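Local coordinates for protein abietadiene synthase, chloroplastic (Abies grandis, PDB 3S9V) that is a chloroplast member of the terpene synthase family, a largely helical protein with an N-terminal terpene synthase domain and a metal-binding domain, at residues Arg104-Leu109 with Ser149-Val154; Asp444-Trp447 with Thr451-Met454; Asp585-Gly590 with Arg596-Tyr601; Gln603-Val608 with Val645-Leu650. All coordinates share one frame; numbering follows the deposited sequence.

The four contacts follow one another along the chain and form two distant pairs. Contact 1, between helices 101-117 and 151-164, lies about 15 Å, centre to centre, from contact 2, the small sheet of strands 447-448 and 452-453; Leu106 CD2 and Thr451 CG2 meet at 4.2 Å, joining early and middle chain. Contacts 3 and 4 both use helix 599-621, have centres about 10 Å apart and fall within the metal-binding domain of the family. There Ile586 CG2 packs 4.1 Å from Ile647 CG2. With centres of contacts 1 and 3 about 71 Å apart, on opposite sides of the chain's centre, the pairs lie far apart in an elongated molecule, and each joins parts of its own surroundings.

Contact 1 of 4, residues Arg104-Leu109 with Ser149-Val154; sequences RILATL and SGFEIV
Phe151, on the first turn of helix 151-164, presents the edge of its ring to Ile105 and Leu106 of helix 101-117. Its CG lies anti to the backbone N (chi1 -173°), which carries the ring out from its own helix until CZ is 3.8 Å from Ile105 CD1. Ile105 reaches that point by an unusual route for a helix: CG1 sits between the backbone N and the carbonyl carbon (chi1 58°), and the extended second torsion then sends CD1 to the ring rim, the two side chains crossing at about a right angle. Leu106 points toward helix 151-164 and serves two neighbours. Its CB is 4.2 Å from Phe151 CE1, while its branch CD1 meets Val154 CG1 at 3.8 Å, again with the side chains crossing roughly at right angles.

Gly150 occupies the N-cap position with a positive phi that suits glycine, and its carbonyl oxygen accepts from both Ile153 N and Val154 N, so the turn that presents Phe151 and Val154 is held by backbone bonds. Phe155 stacks on the Phe151 ring, and Tyr57 of helix 56-62 adjoins both Leu106 and Val154. All four touching residues are buried and meet through hydrocarbon side chains, so the helices adhere here through dispersion and the exclusion of water, with the fit set by rotamer shape and not by directional bonds.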
loop_
_atom_site.group_PDB
_atom_site.type_symbol
_atom_site.label_atom_id
_atom_site.label_comp_id
_atom_site.label_asym_id
_atom_site.label_seq_id
_atom_site.Cartn_x
_atom_site.Cartn_y
_atom_site.Cartn_z
ATOM N N ARG A 104 -28.827 0.128 -13.554
ATOM C CA ARG A 104 -29.697 0.361 -14.703
ATOM C C ARG A 104 -31.144 0.711 -14.361
ATOM O O ARG A 104 -31.692 1.656 -14.925
ATOM C CB ARG A 104 -29.670 -0.847 -15.646
ATOM C CG ARG A 104 -28.295 -1.147 -16.238
ATOM C CD ARG A 104 -27.709 0.073 -16.950
ATOM N NE ARG A 104 -26.377 -0.209 -17.474
ATOM C CZ ARG A 104 -26.133 -1.031 -18.493
ATOM N NH1 ARG A 104 -27.132 -1.651 -19.109
ATOM N NH2 ARG A 104 -24.887 -1.247 -18.888
ATOM N N ILE A 105 -31.774 -0.032 -13.453
ATOM C CA ILE A 105 -33.159 0.284 -13.106
ATOM C C ILE A 105 -33.269 1.596 -12.343
ATOM O O ILE A 105 -34.288 2.278 -12.429
ATOM C CB ILE A 105 -33.832 -0.826 -12.260
ATOM C CG1 ILE A 105 -33.043 -1.070 -10.976
ATOM C CG2 ILE A 105 -33.947 -2.095 -13.074
ATOM C CD1 ILE A 105 -33.715 -2.040 -10.036
ATOM N N LEU A 106 -32.224 1.949 -11.596
ATOM C CA LEU A 106 -32.208 3.202 -10.841
ATOM C C LEU A 106 -32.155 4.364 -11.824
ATOM O O LEU A 106 -32.964 5.288 -11.761
ATOM C CB LEU A 106 -30.979 3.269 -9.929
ATOM C CG LEU A 106 -30.788 4.584 -9.168
ATOM C CD1 LEU A 106 -31.799 4.643 -8.038
ATOM C CD2 LEU A 106 -29.370 4.679 -8.606
ATOM N N ALA A 107 -31.197 4.304 -12.739
ATOM C CA ALA A 107 -31.033 5.355 -13.736
ATOM C C ALA A 107 -32.220 5.456 -14.694
ATOM O O ALA A 107 -32.645 6.558 -15.040
ATOM C CB ALA A 107 -29.741 5.128 -14.533
ATOM N N THR A 108 -32.752 4.315 -15.126
ATOM C CA THR A 108 -33.873 4.322 -16.064
ATOM C C THR A 108 -35.102 4.958 -15.428
ATOM O O THR A 108 -35.749 5.817 -16.021
ATOM C CB THR A 108 -34.231 2.890 -16.548
ATOM O OG1 THR A 108 -33.065 2.254 -17.095
ATOM C CG2 THR A 108 -35.298 2.955 -17.631
ATOM N N LEU A 109 -35.426 4.540 -14.212
ATOM C CA LEU A 109 -36.581 5.102 -13.532
ATOM C C LEU A 109 -36.393 6.617 -13.420
ATOM O O LEU A 109 -37.284 7.385 -13.774
ATOM C CB LEU A 109 -36.729 4.476 -12.143
ATOM C CG LEU A 109 -37.911 4.960 -11.307
ATOM C CD1 LEU A 109 -39.198 4.818 -12.104
ATOM C CD2 LEU A 109 -37.985 4.161 -10.021
ATOM N N SER A 149 -25.019 2.584 -3.174
ATOM C CA SER A 149 -25.172 3.429 -1.988
ATOM C C SER A 149 -26.516 4.154 -1.924
ATOM O O SER A 149 -26.838 4.963 -2.794
ATOM C CB SER A 149 -24.054 4.478 -1.931
ATOM O OG SER A 149 -22.772 3.879 -1.991
ATOM N N GLY A 150 -27.290 3.864 -0.888
ATOM C CA GLY A 150 -28.575 4.515 -0.713
ATOM C C GLY A 150 -29.689 4.004 -1.602
ATOM O O GLY A 150 -30.752 4.634 -1.670
ATOM N N PHE A 151 -29.470 2.866 -2.266
ATOM C CA PHE A 151 -30.482 2.312 -3.165
ATOM C C PHE A 151 -31.860 2.177 -2.541
ATOM O O PHE A 151 -32.848 2.660 -3.093
ATOM C CB PHE A 151 -30.075 0.935 -3.688
ATOM C CG PHE A 151 -31.009 0.400 -4.750
ATOM C CD1 PHE A 151 -30.889 0.814 -6.074
ATOM C CD2 PHE A 151 -32.020 -0.493 -4.418
ATOM C CE1 PHE A 151 -31.761 0.345 -7.056
ATOM C CE2 PHE A 151 -32.902 -0.968 -5.391
ATOM C CZ PHE A 151 -32.768 -0.547 -6.715
ATOM N N GLU A 152 -31.917 1.507 -1.395
ATOM C CA GLU A 152 -33.171 1.269 -0.695
ATOM C C GLU A 152 -33.866 2.530 -0.182
ATOM O O GLU A 152 -35.008 2.489 0.265
ATOM C CB GLU A 152 -32.933 0.265 0.439
ATOM C CG GLU A 152 -32.545 -1.123 -0.098
ATOM C CD GLU A 152 -32.369 -2.180 0.985
ATOM O OE1 GLU A 152 -31.442 -2.047 1.817
ATOM O OE2 GLU A 152 -33.162 -3.151 0.998
ATOM N N ILE A 153 -33.183 3.660 -0.260
ATOM C CA ILE A 153 -33.789 4.907 0.173
ATOM C C ILE A 153 -34.292 5.653 -1.054
ATOM O O ILE A 153 -35.437 6.084 -1.125
ATOM C CB ILE A 153 -32.764 5.790 0.904
ATOM C CG1 ILE A 153 -32.619 5.319 2.353
ATOM C CG2 ILE A 153 -33.189 7.252 0.834
ATOM C CD1 ILE A 153 -31.602 6.122 3.157
ATOM N N VAL A 154 -33.410 5.765 -2.032
ATOM C CA VAL A 154 -33.678 6.477 -3.266
ATOM C C VAL A 154 -34.561 5.784 -4.317
ATOM O O VAL A 154 -35.370 6.437 -4.981
ATOM C CB VAL A 154 -32.320 6.886 -3.888
ATOM C CG1 VAL A 154 -32.483 7.212 -5.338
ATOM C CG2 VAL A 154 -31.743 8.090 -3.110
#

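Contact 2 of 4, residues Asp444-Trp447 with Thr451-Met454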
loop_
_atom_site.group_PDB
_atom_site.type_symbol
_atom_site.label_atom_id
_atom_site.label_comp_id
_atom_site.label_asym_id
_atom_site.label_seq_id
_atom_site.Cartn_x
_atom_site.Cartn_y
_atom_site.Cartn_z
ATOM N N ASP A 444 -9.527 -2.571 -15.263
ATOM C CA ASP A 444 -10.848 -2.142 -15.678
ATOM C C ASP A 444 -11.892 -2.312 -14.581
ATOM O O ASP A 444 -13.050 -2.582 -14.854
ATOM C CB ASP A 444 -11.259 -2.892 -16.953
ATOM C CG ASP A 444 -11.003 -4.375 -16.858
ATOM O OD1 ASP A 444 -10.956 -5.037 -17.917
ATOM O OD2 ASP A 444 -10.853 -4.878 -15.723
ATOM N N ASP A 445 -11.472 -2.160 -13.332
ATOM C CA ASP A 445 -12.404 -2.261 -12.221
ATOM C C ASP A 445 -13.284 -1.016 -12.237
ATOM O O ASP A 445 -12.858 0.048 -12.682
ATOM C CB ASP A 445 -11.672 -2.315 -10.871
ATOM C CG ASP A 445 -10.993 -3.652 -10.610
ATOM O OD1 ASP A 445 -11.553 -4.707 -10.987
ATOM O OD2 ASP A 445 -9.902 -3.647 -10.000
ATOM N N VAL A 446 -14.515 -1.163 -11.771
ATOM C CA VAL A 446 -15.435 -0.044 -11.682
ATOM C C VAL A 446 -15.616 0.201 -10.194
ATOM O O VAL A 446 -15.075 -0.541 -9.375
ATOM C CB VAL A 446 -16.800 -0.353 -12.323
ATOM C CG1 VAL A 446 -16.687 -0.265 -13.831
ATOM C CG2 VAL A 446 -17.282 -1.730 -11.890
ATOM N N TRP A 447 -16.365 1.238 -9.840
ATOM C CA TRP A 447 -16.571 1.563 -8.436
ATOM C C TRP A 447 -18.055 1.712 -8.172
ATOM O O TRP A 447 -18.820 2.035 -9.079
ATOM C CB TRP A 447 -15.828 2.860 -8.081
ATOM C CG TRP A 447 -14.359 2.819 -8.439
ATOM C CD1 TRP A 447 -13.818 2.801 -9.697
ATOM C CD2 TRP A 447 -13.254 2.714 -7.527
ATOM N NE1 TRP A 447 -12.451 2.684 -9.623
ATOM C CE2 TRP A 447 -12.077 2.628 -8.305
ATOM C CE3 TRP A 447 -13.148 2.680 -6.129
ATOM C CZ2 TRP A 447 -10.803 2.510 -7.731
ATOM C CZ3 TRP A 447 -11.883 2.560 -5.557
ATOM C CH2 TRP A 447 -10.725 2.478 -6.363
ATOM N N THR A 451 -24.286 5.280 -7.800
ATOM C CA THR A 451 -24.381 4.582 -9.087
ATOM C C THR A 451 -23.025 3.943 -9.369
ATOM O O THR A 451 -22.082 4.099 -8.589
ATOM C CB THR A 451 -24.648 5.565 -10.248
ATOM O OG1 THR A 451 -23.489 6.391 -10.433
ATOM C CG2 THR A 451 -25.859 6.455 -9.949
ATOM N N VAL A 452 -22.922 3.216 -10.474
ATOM C CA VAL A 452 -21.641 2.621 -10.835
ATOM C C VAL A 452 -20.830 3.725 -11.510
ATOM O O VAL A 452 -21.318 4.392 -12.425
ATOM C CB VAL A 452 -21.793 1.453 -11.834
ATOM C CG1 VAL A 452 -20.426 1.066 -12.374
ATOM C CG2 VAL A 452 -22.428 0.252 -11.146
ATOM N N TYR A 453 -19.603 3.942 -11.055
ATOM C CA TYR A 453 -18.778 4.975 -11.665
ATOM C C TYR A 453 -17.380 4.455 -11.974
ATOM O O TYR A 453 -16.983 3.391 -11.494
ATOM C CB TYR A 453 -18.736 6.230 -10.775
ATOM C CG TYR A 453 -18.060 6.066 -9.431
ATOM C CD1 TYR A 453 -16.777 6.551 -9.222
ATOM C CD2 TYR A 453 -18.713 5.459 -8.360
ATOM C CE1 TYR A 453 -16.158 6.444 -7.983
ATOM C CE2 TYR A 453 -18.097 5.348 -7.103
ATOM C CZ TYR A 453 -16.815 5.850 -6.926
ATOM O OH TYR A 453 -16.173 5.784 -5.701
ATOM N N MET A 454 -16.644 5.197 -12.796
ATOM C CA MET A 454 -15.310 4.781 -13.201
ATOM C C MET A 454 -14.276 5.866 -12.943
ATOM O O MET A 454 -14.556 7.051 -13.112
ATOM C CB MET A 454 -15.322 4.431 -14.687
ATOM C CG MET A 454 -16.544 3.621 -15.110
ATOM S SD MET A 454 -16.619 3.308 -16.877
ATOM C CE MET A 454 -16.219 4.913 -17.536
#
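Trp447 and Tyr453 are joined by two backbone hydrogen bonds, the mark of an antiparallel hydrogen-bonded pair. Trp447 N donates to Tyr453 O at 2.8 Å, and Tyr453 N returns a straighter bond to Trp447 O at 2.9 Å, its N-H...O angle being 166°. The same Trp447 O also receives a CA-H...O contact from Val452 CA at 3.4 Å.

Both aromatic side chains lie on one face of this pair. Tyr453 has CG between its backbone N and carbonyl carbon (chi1 65°), which folds the ring back over the partner strand, where Trp447 CB sits above one ring face, 3.5 Å from its centroid, in a CH-pi contact. The indole itself swings away from the partner strand, and the two rings meet obliquely. His265 meets the Tyr453 ring edge-to-face, and Phe271 does likewise with Trp447.

Farther out, Val446 CB packs 3.9 Å from Val452 CG1, and Val446 CG1 lies 4.1 Å from Met454 CG. Beta-branched valines and aromatic residues favour extended backbone, and their breadth lets them cover the neighbouring strand. Asn53 and Asp103 bind the backbone N of Met454 and Val452, respectively, tying the segment to the early chain. The whole is a short beta hairpin, a rare strand element in an otherwise helical fold.

Contact 3 of 4, residues Asp585-Gly590 with Arg596-Tyr601; sequences DIAKEG and RDVLGY
Val598 is turned about chi1 (-58°) so that CG1 stands anti to its own carbonyl carbon and CG2 lies between the backbone N and that carbon, a choice that aims both methyls at the last turns of helix 570-594. CG2 then rests 3.3 Å from Ala587 O and 3.9 Å from Gly590 C, while CG1 lies 3.9 Å from Gly590 O. Next along the chain, Leu599 has CG anti to its backbone N (chi1 -174°), and its branch CD1 comes to 4.2 Å from Ala587 CB.

Small residues suit the helix side of this contact. Ala587 offers one methyl to Leu599, and Gly590, having no side chain, exposes bare backbone on which the fork of Val598 can settle. Val598 fills the N-cap position of helix 599-621, though as a valine it has no side-chain oxygen to cap the turn. Just before it, Arg596 NH1 makes a weak bond to Asp597 O. Beyond the contact, Trp560 packs on Leu599.

The contact closes the corner where one helix ends and the next begins. It is made of methyl groups pressed on backbone and on one another, so close van der Waals fit, without polar pairing, probably sets how near the two helices can come.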
loop_
_atom_site.group_PDB
_atom_site.type_symbol
_atom_site.label_atom_id
_atom_site.label_comp_id
_atom_site.label_asym_id
_atom_site.label_seq_id
_atom_site.Cartn_x
_atom_site.Cartn_y
_atom_site.Cartn_z
ATOM N N ASP A 585 39.886 -5.562 -5.208
ATOM C CA ASP A 585 39.088 -5.222 -6.378
ATOM C C ASP A 585 38.071 -4.152 -5.985
ATOM O O ASP A 585 38.036 -3.073 -6.579
ATOM C CB ASP A 585 38.369 -6.476 -6.890
ATOM C CG ASP A 585 37.485 -6.201 -8.096
ATOM O OD1 ASP A 585 36.864 -7.160 -8.607
ATOM O OD2 ASP A 585 37.407 -5.033 -8.536
ATOM N N ILE A 586 37.251 -4.459 -4.980
ATOM C CA ILE A 586 36.242 -3.532 -4.472
ATOM C C ILE A 586 36.904 -2.235 -4.001
ATOM O O ILE A 586 36.333 -1.156 -4.129
ATOM C CB ILE A 586 35.449 -4.188 -3.310
ATOM C CG1 ILE A 586 34.474 -5.212 -3.883
ATOM C CG2 ILE A 586 34.720 -3.134 -2.475
ATOM C CD1 ILE A 586 33.735 -6.016 -2.838
ATOM N N ALA A 587 38.120 -2.337 -3.480
ATOM C CA ALA A 587 38.839 -1.158 -3.006
ATOM C C ALA A 587 39.216 -0.250 -4.178
ATOM O O ALA A 587 39.086 0.971 -4.104
ATOM C CB ALA A 587 40.098 -1.581 -2.242
ATOM N N LYS A 588 39.689 -0.863 -5.254
ATOM C CA LYS A 588 40.101 -0.151 -6.455
ATOM C C LYS A 588 38.912 0.576 -7.084
ATOM O O LYS A 588 38.975 1.781 -7.332
ATOM C CB LYS A 588 40.701 -1.152 -7.449
ATOM C CG LYS A 588 41.107 -0.580 -8.793
ATOM C CD LYS A 588 41.636 -1.691 -9.688
ATOM C CE LYS A 588 41.950 -1.195 -11.087
ATOM N NZ LYS A 588 42.362 -2.324 -11.975
ATOM N N GLU A 589 37.831 -0.156 -7.340
ATOM C CA GLU A 589 36.644 0.449 -7.925
ATOM C C GLU A 589 36.057 1.488 -6.973
ATOM O O GLU A 589 35.518 2.507 -7.404
ATOM C CB GLU A 589 35.600 -0.613 -8.231
ATOM C CG GLU A 589 35.984 -1.558 -9.345
ATOM C CD GLU A 589 34.829 -2.457 -9.750
ATOM O OE1 GLU A 589 34.385 -3.276 -8.913
ATOM O OE2 GLU A 589 34.358 -2.335 -10.902
ATOM N N GLY A 590 36.171 1.222 -5.675
ATOM C CA GLY A 590 35.665 2.151 -4.686
ATOM C C GLY A 590 36.478 3.431 -4.661
ATOM O O GLY A 590 35.932 4.523 -4.486
ATOM N N ARG A 596 38.989 9.047 -3.551
ATOM C CA ARG A 596 40.004 8.915 -2.506
ATOM C C ARG A 596 40.195 7.435 -2.194
ATOM O O ARG A 596 39.380 6.606 -2.596
ATOM C CB ARG A 596 39.582 9.667 -1.234
ATOM C CG ARG A 596 38.329 9.123 -0.560
ATOM C CD ARG A 596 38.029 9.855 0.740
ATOM N NE ARG A 596 36.722 9.487 1.279
ATOM C CZ ARG A 596 36.425 8.297 1.797
ATOM N NH1 ARG A 596 37.348 7.345 1.856
ATOM N NH2 ARG A 596 35.200 8.057 2.250
ATOM N N ASP A 597 41.271 7.096 -1.491
ATOM C CA ASP A 597 41.512 5.699 -1.149
ATOM C C ASP A 597 40.495 5.236 -0.102
ATOM O O ASP A 597 40.211 5.941 0.873
ATOM C CB ASP A 597 42.934 5.499 -0.627
ATOM C CG ASP A 597 43.274 4.035 -0.432
ATOM O OD1 ASP A 597 43.103 3.251 -1.393
ATOM O OD2 ASP A 597 43.709 3.664 0.678
ATOM N N VAL A 598 39.950 4.045 -0.319
ATOM C CA VAL A 598 38.944 3.490 0.568
ATOM C C VAL A 598 39.367 2.188 1.228
ATOM O O VAL A 598 38.543 1.511 1.846
ATOM C CB VAL A 598 37.654 3.238 -0.201
ATOM C CG1 VAL A 598 37.164 4.535 -0.813
ATOM C CG2 VAL A 598 37.898 2.209 -1.279
ATOM N N LEU A 599 40.642 1.831 1.095
ATOM C CA LEU A 599 41.132 0.601 1.694
ATOM C C LEU A 599 41.121 0.689 3.220
ATOM O O LEU A 599 40.751 -0.267 3.900
ATOM C CB LEU A 599 42.542 0.283 1.185
ATOM C CG LEU A 599 43.152 -1.056 1.613
ATOM C CD1 LEU A 599 42.192 -2.200 1.345
ATOM C CD2 LEU A 599 44.444 -1.272 0.857
ATOM N N GLY A 600 41.520 1.835 3.758
ATOM C CA GLY A 600 41.523 2.000 5.198
ATOM C C GLY A 600 40.115 1.849 5.749
ATOM O O GLY A 600 39.900 1.228 6.795
ATOM N N TYR A 601 39.159 2.423 5.025
ATOM C CA TYR A 601 37.744 2.388 5.380
ATOM C C TYR A 601 37.240 0.943 5.409
ATOM O O TYR A 601 36.617 0.498 6.382
ATOM C CB TYR A 601 36.957 3.205 4.352
ATOM C CG TYR A 601 35.454 3.137 4.479
ATOM C CD1 TYR A 601 34.763 3.967 5.362
ATOM C CD2 TYR A 601 34.716 2.248 3.704
ATOM C CE1 TYR A 601 33.373 3.912 5.466
ATOM C CE2 TYR A 601 33.331 2.186 3.803
ATOM C CZ TYR A 601 32.665 3.020 4.683
ATOM O OH TYR A 601 31.291 2.954 4.774
#

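Contact 4 of 4, residues Gln603-Val608 with Val645-Leu650; sequences QNVWKV and VLISAL
Val605 and Trp606 of helix 599-621 pack on Leu646 and Ile647 of helix 641-648, a buried helix-helix contact within the all-helical metal-binding domain of the terpene synthase fold.

The aliphatic contacts centre on Val605, which points toward the other helix and divides its two methyls between two neighbours. CG2 lies 4.0 Å from Leu646 CB, and CG1 lies 4.0 Å from Ile647 CG1. A valine suits this place because its fork is short and rigid, spanning consecutive residues of the facing helix where their backbones come closest, the CA atoms of Val605 and Leu646 being 7.1 Å apart.

Polar bonds run beside the packing instead of between the segments. Leu646 O accepts a hydrogen bond from Tyr601 OH, one turn before Val605, and Val605 O takes one from Arg666 NH1, so the carbonyls of these two buried residues gain side-chain partners.

The aromatic contact belongs to Trp606. Phe579 and Phe583 meet its indole edge-to-face, and Thr534 and Leu537 of helix 521-541 also touch it. Ile647 has CG1 anti to its carbonyl carbon (chi1 -60°) and an extended second torsion, so its side chain reaches out to cross that of Trp606 at about a right angle. Its terminal methyl approaches the pyrrole part of the indole obliquely, with CD1 3.9 Å from Trp606 CD1 and 3.3 Å from Trp606 NE1.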
loop_
_atom_site.group_PDB
_atom_site.type_symbol
_atom_site.label_atom_id
_atom_site.label_comp_id
_atom_site.label_asym_id
_atom_site.label_seq_id
_atom_site.Cartn_x
_atom_site.Cartn_y
_atom_site.Cartn_z
ATOM N N GLN A 603 39.012 -1.720 5.641
ATOM C CA GLN A 603 39.717 -2.487 6.667
ATOM C C GLN A 603 39.101 -2.256 8.042
ATOM O O GLN A 603 38.971 -3.184 8.832
ATOM C CB GLN A 603 41.197 -2.102 6.723
ATOM C CG GLN A 603 41.983 -2.375 5.455
ATOM C CD GLN A 603 43.441 -1.962 5.579
ATOM O OE1 GLN A 603 44.107 -1.702 4.579
ATOM N NE2 GLN A 603 43.946 -1.912 6.809
ATOM N N ASN A 604 38.727 -1.012 8.322
ATOM C CA ASN A 604 38.129 -0.676 9.601
ATOM C C ASN A 604 36.740 -1.311 9.708
ATOM O O ASN A 604 36.360 -1.819 10.765
ATOM C CB ASN A 604 38.040 0.844 9.752
ATOM C CG ASN A 604 37.664 1.269 11.152
ATOM O OD1 ASN A 604 36.625 1.888 11.368
ATOM N ND2 ASN A 604 38.512 0.937 12.118
ATOM N N VAL A 605 35.982 -1.293 8.614
ATOM C CA VAL A 605 34.658 -1.904 8.632
ATOM C C VAL A 605 34.825 -3.357 9.056
ATOM O O VAL A 605 34.137 -3.826 9.968
ATOM C CB VAL A 605 33.979 -1.872 7.245
ATOM C CG1 VAL A 605 32.702 -2.740 7.255
ATOM C CG2 VAL A 605 33.644 -0.439 6.868
ATOM N N TRP A 606 35.753 -4.057 8.399
ATOM C CA TRP A 606 36.016 -5.465 8.701
ATOM C C TRP A 606 36.672 -5.679 10.069
ATOM O O TRP A 606 36.424 -6.693 10.729
ATOM C CB TRP A 606 36.876 -6.101 7.593
ATOM C CG TRP A 606 36.065 -6.519 6.393
ATOM C CD1 TRP A 606 36.048 -5.925 5.168
ATOM C CD2 TRP A 606 35.090 -7.568 6.345
ATOM N NE1 TRP A 606 35.116 -6.531 4.358
ATOM C CE2 TRP A 606 34.512 -7.543 5.056
ATOM C CE3 TRP A 606 34.642 -8.525 7.271
ATOM C CZ2 TRP A 606 33.502 -8.440 4.663
ATOM C CZ3 TRP A 606 33.635 -9.417 6.883
ATOM C CH2 TRP A 606 33.077 -9.365 5.586
ATOM N N LYS A 607 37.499 -4.728 10.494
ATOM C CA LYS A 607 38.164 -4.825 11.790
ATOM C C LYS A 607 37.125 -5.060 12.880
ATOM O O LYS A 607 37.242 -5.995 13.664
ATOM C CB LYS A 607 38.939 -3.538 12.088
ATOM C CG LYS A 607 39.467 -3.428 13.520
ATOM C CD LYS A 607 40.103 -2.068 13.766
ATOM C CE LYS A 607 40.456 -1.858 15.235
ATOM N NZ LYS A 607 41.407 -2.891 15.739
ATOM N N VAL A 608 36.098 -4.216 12.913
ATOM C CA VAL A 608 35.049 -4.329 13.922
ATOM C C VAL A 608 34.227 -5.602 13.764
ATOM O O VAL A 608 33.815 -6.210 14.752
ATOM C CB VAL A 608 34.118 -3.090 13.885
ATOM C CG1 VAL A 608 32.977 -3.242 14.892
ATOM C CG2 VAL A 608 34.934 -1.831 14.202
ATOM N N VAL A 645 26.157 -3.079 4.595
ATOM C CA VAL A 645 25.734 -1.720 4.290
ATOM C C VAL A 645 26.892 -0.743 4.095
ATOM O O VAL A 645 26.949 -0.029 3.096
ATOM C CB VAL A 645 24.820 -1.163 5.404
ATOM C CG1 VAL A 645 24.592 0.330 5.203
ATOM C CG2 VAL A 645 23.489 -1.902 5.389
ATOM N N LEU A 646 27.814 -0.715 5.046
ATOM C CA LEU A 646 28.930 0.210 4.976
ATOM C C LEU A 646 29.819 0.043 3.744
ATOM O O LEU A 646 30.368 1.019 3.228
ATOM C CB LEU A 646 29.744 0.119 6.262
ATOM C CG LEU A 646 28.938 0.582 7.490
ATOM C CD1 LEU A 646 29.755 0.397 8.762
ATOM C CD2 LEU A 646 28.541 2.041 7.327
ATOM N N ILE A 647 29.960 -1.180 3.255
ATOM C CA ILE A 647 30.773 -1.376 2.069
ATOM C C ILE A 647 29.952 -1.082 0.804
ATOM O O ILE A 647 30.454 -0.461 -0.130
ATOM C CB ILE A 647 31.377 -2.789 2.050
ATOM C CG1 ILE A 647 32.257 -2.958 3.299
ATOM C CG2 ILE A 647 32.192 -2.996 0.780
ATOM C CD1 ILE A 647 33.049 -4.228 3.352
ATOM N N SER A 648 28.684 -1.491 0.789
ATOM C CA SER A 648 27.814 -1.227 -0.358
ATOM C C SER A 648 27.576 0.284 -0.569
ATOM O O SER A 648 27.430 0.742 -1.705
ATOM C CB SER A 648 26.457 -1.911 -0.164
ATOM O OG SER A 648 26.582 -3.318 -0.118
ATOM N N ALA A 649 27.532 1.042 0.530
ATOM C CA ALA A 649 27.297 2.486 0.497
ATOM C C ALA A 649 28.341 3.282 -0.293
ATOM O O ALA A 649 28.172 4.479 -0.520
ATOM C CB ALA A 649 27.213 3.029 1.924
ATOM N N LEU A 650 29.427 2.627 -0.686
ATOM C CA LEU A 650 30.472 3.283 -1.467
ATOM C C LEU A 650 30.138 3.213 -2.953
ATOM O O LEU A 650 30.765 3.885 -3.764
ATOM C CB LEU A 650 31.818 2.586 -1.257
ATOM C CG LEU A 650 32.682 2.847 -0.026
ATOM C CD1 LEU A 650 31.831 3.008 1.204
ATOM C CD2 LEU A 650 33.653 1.685 0.120
#